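Local atomic coordinates of MgGH51 (Meripilus giganteus, PDB entry 6ZPY), a protein that is an alpha-L-arabinofuranosidase that probably releases terminal alpha-L-arabinofuranosyl units from arabinose-containing polysaccharides by hydrolysis. Residues 73-78 and 251-256. Sequence-based numbering, arbitrary orientation. Where two conformers were deposited one is given.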
ATOM      1  N   PRO A  73      -4.972 -32.598   3.681  1.00 13.24           N
ATOM      2  CA  PRO A  73      -4.508 -31.345   3.099  1.00 12.20           C
ATOM      3  C   PRO A  73      -3.021 -31.075   3.347  1.00 10.87           C
ATOM      4  O   PRO A  73      -2.377 -31.689   4.200  1.00 13.85           O
ATOM      5  CB  PRO A  73      -5.412 -30.312   3.789  1.00 12.93           C
ATOM      6  CG  PRO A  73      -5.582 -30.918   5.183  1.00 15.65           C
ATOM      7  CD  PRO A  73      -5.749 -32.402   4.933  1.00 14.25           C
ATOM      8  N   VAL A  74      -2.525 -30.130   2.565  1.00 12.40           N
ATOM      9  CA  VAL A  74      -1.096 -29.793   2.603  1.00 12.32           C
ATOM     10  C   VAL A  74      -0.758 -29.244   3.994  1.00 12.71           C
ATOM     11  O   VAL A  74       0.377 -29.319   4.387  1.00 14.49           O
ATOM     12  CB  VAL A  74      -0.719 -28.865   1.451  1.00 11.56           C
ATOM     13  CG1 VAL A  74      -1.270 -27.460   1.642  1.00 11.93           C
ATOM     14  CG2 VAL A  74       0.774 -28.873   1.240  1.00 13.47           C
ATOM     15  N   SER A  75      -1.704 -28.558   4.593  1.00 11.42           N
ATOM     16  CA  SER A  75      -1.569 -28.021   5.970  0.50 12.98           C
ATOM     17  C   SER A  75      -2.968 -27.757   6.513  1.00 12.65           C
ATOM     18  O   SER A  75      -3.904 -27.705   5.746  1.00 12.85           O
ATOM     19  CB  SER A  75      -0.772 -26.768   5.962  0.50 12.51           C
ATOM     20  OG  SER A  75      -1.481 -25.754   5.276  0.50 13.39           O
ATOM     21  N   ASN A  76      -3.057 -27.491   7.796  1.00 13.98           N
ATOM     22  CA  ASN A  76      -4.356 -27.125   8.418  1.00 14.59           C
ATOM     23  C   ASN A  76      -4.856 -25.789   7.883  1.00 12.71           C
ATOM     24  O   ASN A  76      -6.087 -25.588   7.736  1.00 15.46           O
ATOM     25  CB  ASN A  76      -4.231 -27.075   9.941  1.00 17.16           C
ATOM     26  CG  ASN A  76      -4.238 -28.454  10.534  1.00 19.88           C
ATOM     27  OD1 ASN A  76      -4.429 -29.433   9.837  1.00 25.23           O
ATOM     28  ND2 ASN A  76      -3.982 -28.546  11.812  1.00 22.80           N
ATOM     29  N   ALA A  77      -3.937 -24.870   7.596  1.00 12.97           N
ATOM     30  CA  ALA A  77      -4.282 -23.522   7.096  1.00 12.94           C
ATOM     31  C   ALA A  77      -4.792 -23.545   5.657  1.00 11.84           C
ATOM     32  O   ALA A  77      -5.426 -22.596   5.273  1.00 12.79           O
ATOM     33  CB  ALA A  77      -3.078 -22.620   7.207  1.00 13.12           C
ATOM     34  N   LEU A  78      -4.425 -24.575   4.908  1.00 11.53           N
ATOM     35  CA  LEU A  78      -4.783 -24.687   3.482  1.00 11.47           C
ATOM     36  C   LEU A  78      -5.542 -25.993   3.246  1.00 10.77           C
ATOM     37  O   LEU A  78      -5.010 -26.960   2.711  1.00 12.24           O
ATOM     38  CB  LEU A  78      -3.497 -24.613   2.674  1.00 11.19           C
ATOM     39  CG  LEU A  78      -2.742 -23.292   2.766  1.00 11.84           C
ATOM     40  CD1 LEU A  78      -1.490 -23.356   1.928  1.00 13.25           C
ATOM     41  CD2 LEU A  78      -3.619 -22.130   2.351  1.00 11.92           C
ATOM     42  N   LEU A 251       4.308 -19.884   4.311  1.00 12.82           N
ATOM     43  CA  LEU A 251       3.063 -19.648   3.542  1.00 13.43           C
ATOM     44  C   LEU A 251       2.104 -20.831   3.742  1.00 12.92           C
ATOM     45  O   LEU A 251       0.910 -20.628   3.704  1.00 12.46           O
ATOM     46  CB  LEU A 251       3.359 -19.431   2.083  1.00 13.01           C
ATOM     47  CG  LEU A 251       4.253 -18.239   1.754  1.00 14.98           C
ATOM     48  CD1 LEU A 251       4.349 -18.149   0.235  1.00 16.04           C
ATOM     49  CD2 LEU A 251       3.691 -16.961   2.328  1.00 13.16           C
ATOM     50  N   LEU A 252       2.609 -22.031   4.005  1.00 13.81           N
ATOM     51  CA  LEU A 252       1.694 -23.178   4.262  1.00 15.35           C
ATOM     52  C   LEU A 252       0.782 -22.887   5.415  1.00 14.76           C
ATOM     53  O   LEU A 252      -0.286 -23.468   5.473  1.00 15.93           O
ATOM     54  CB  LEU A 252       2.433 -24.469   4.577  1.00 15.78           C
ATOM     55  CG  LEU A 252       3.116 -25.137   3.391  1.00 19.20           C
ATOM     56  CD1 LEU A 252       3.921 -26.345   3.869  1.00 20.41           C
ATOM     57  CD2 LEU A 252       2.075 -25.530   2.345  1.00 18.70           C
ATOM     58  N   ASP A 253       1.212 -22.031   6.336  1.00 14.20           N
ATOM     59  CA  ASP A 253       0.496 -21.894   7.618  1.00 14.11           C
ATOM     60  C   ASP A 253      -0.280 -20.595   7.668  1.00 12.93           C
ATOM     61  O   ASP A 253      -0.816 -20.262   8.731  1.00 14.16           O
ATOM     62  CB  ASP A 253       1.492 -22.054   8.741  1.00 16.41           C
ATOM     63  CG  ASP A 253       2.077 -23.457   8.799  1.00 20.15           C
ATOM     64  OD1 ASP A 253       1.314 -24.427   8.538  1.00 20.74           O
ATOM     65  OD2 ASP A 253       3.264 -23.570   9.138  1.00 27.69           O
ATOM     66  N   ARG A 254      -0.417 -19.905   6.556  1.00 11.44           N
ATOM     67  CA  ARG A 254      -1.185 -18.648   6.503  1.00 11.06           C
ATOM     68  C   ARG A 254      -2.530 -18.940   5.888  1.00 11.54           C
ATOM     69  O   ARG A 254      -2.614 -19.258   4.689  1.00 10.72           O
ATOM     70  CB  ARG A 254      -0.435 -17.583   5.711  1.00 10.63           C
ATOM     71  CG  ARG A 254       0.937 -17.271   6.291  1.00 10.64           C
ATOM     72  CD  ARG A 254       1.536 -16.081   5.584  1.00 11.55           C
ATOM     73  NE  ARG A 254       2.952 -15.941   5.946  1.00 11.12           N
ATOM     74  CZ  ARG A 254       3.721 -14.975   5.484  1.00 11.86           C
ATOM     75  NH1 ARG A 254       3.188 -13.959   4.819  1.00 11.06           N
ATOM     76  NH2 ARG A 254       5.009 -15.011   5.755  1.00 12.80           N
ATOM     77  N   PRO A 255      -3.636 -18.872   6.666  1.00 10.61           N
ATOM     78  CA  PRO A 255      -4.924 -19.292   6.133  1.00 10.05           C
ATOM     79  C   PRO A 255      -5.579 -18.313   5.174  1.00 10.27           C
ATOM     80  O   PRO A 255      -6.505 -18.677   4.460  1.00 10.66           O
ATOM     81  CB  PRO A 255      -5.803 -19.455   7.373  1.00 11.50           C
ATOM     82  CG  PRO A 255      -5.166 -18.497   8.344  1.00 12.97           C
ATOM     83  CD  PRO A 255      -3.662 -18.640   8.136  1.00 11.71           C
ATOM     84  N   GLY A 256      -5.102 -17.075   5.167  1.00 10.38           N
ATOM     85  CA  GLY A 256      -5.766 -16.034   4.406  1.00 10.30           C
ATOM     86  C   GLY A 256      -7.028 -15.606   5.115  1.00  9.58           C
ATOM     87  O   GLY A 256      -7.434 -16.231   6.118  1.00 10.76           O
TER
HETATM   88  O   HOH W   1      -7.526 -21.180   4.709  1.00 13.53           O
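Ser-75 faces Leu-252 and Ala-77 faces Pro-255, with CA atoms 6.1 and 4.4 Å apart, so the irregular loop 73-78 draws closer to 251-256 at Ala-77 than at Ser-75; 251-256 begins with a short 3-10 segment. In one of two conformers of Ser-75, OG donates to Leu-252 O at 2.6 Å, with a C=O...donor angle of 145° and the donor tilted 24° from the carbonyl plane; the second conformer leaves this bond less than certain. With chi1 at 66°, OG sits between its own backbone N and carbonyl carbon, where it also accepts a weak bond from Leu-78 N. A water donates to both Ala-77 O and Pro-255 O, beside the CA-H...O contact from Pro-255 CA to Ala-77 O (3.5 Å). Ala-77 CB rests on the backbone, 3.5 Å from Asp-253 C. Val-74 crosses Leu-252 at about a right angle, both its methyls meeting CD2, the nearer being CG2 at 3.8 Å. Leu-78 lays CG and CD1 against Leu-252 O, both at 3.7 Å; an alanine here would probably open a gap beside that carbonyl and deprive Leu-252 CD2 and Met-194 of an apolar neighbour. Phe-117 and Met-194 extend this apolar patch. The arrangement is an interdomain loop contact, joining the loop of hairpin 64-69/80-85, in the sandwich of two five-stranded antiparallel sheets, to a loop of the catalytic (beta/alpha)8 barrel characteristic of GH51.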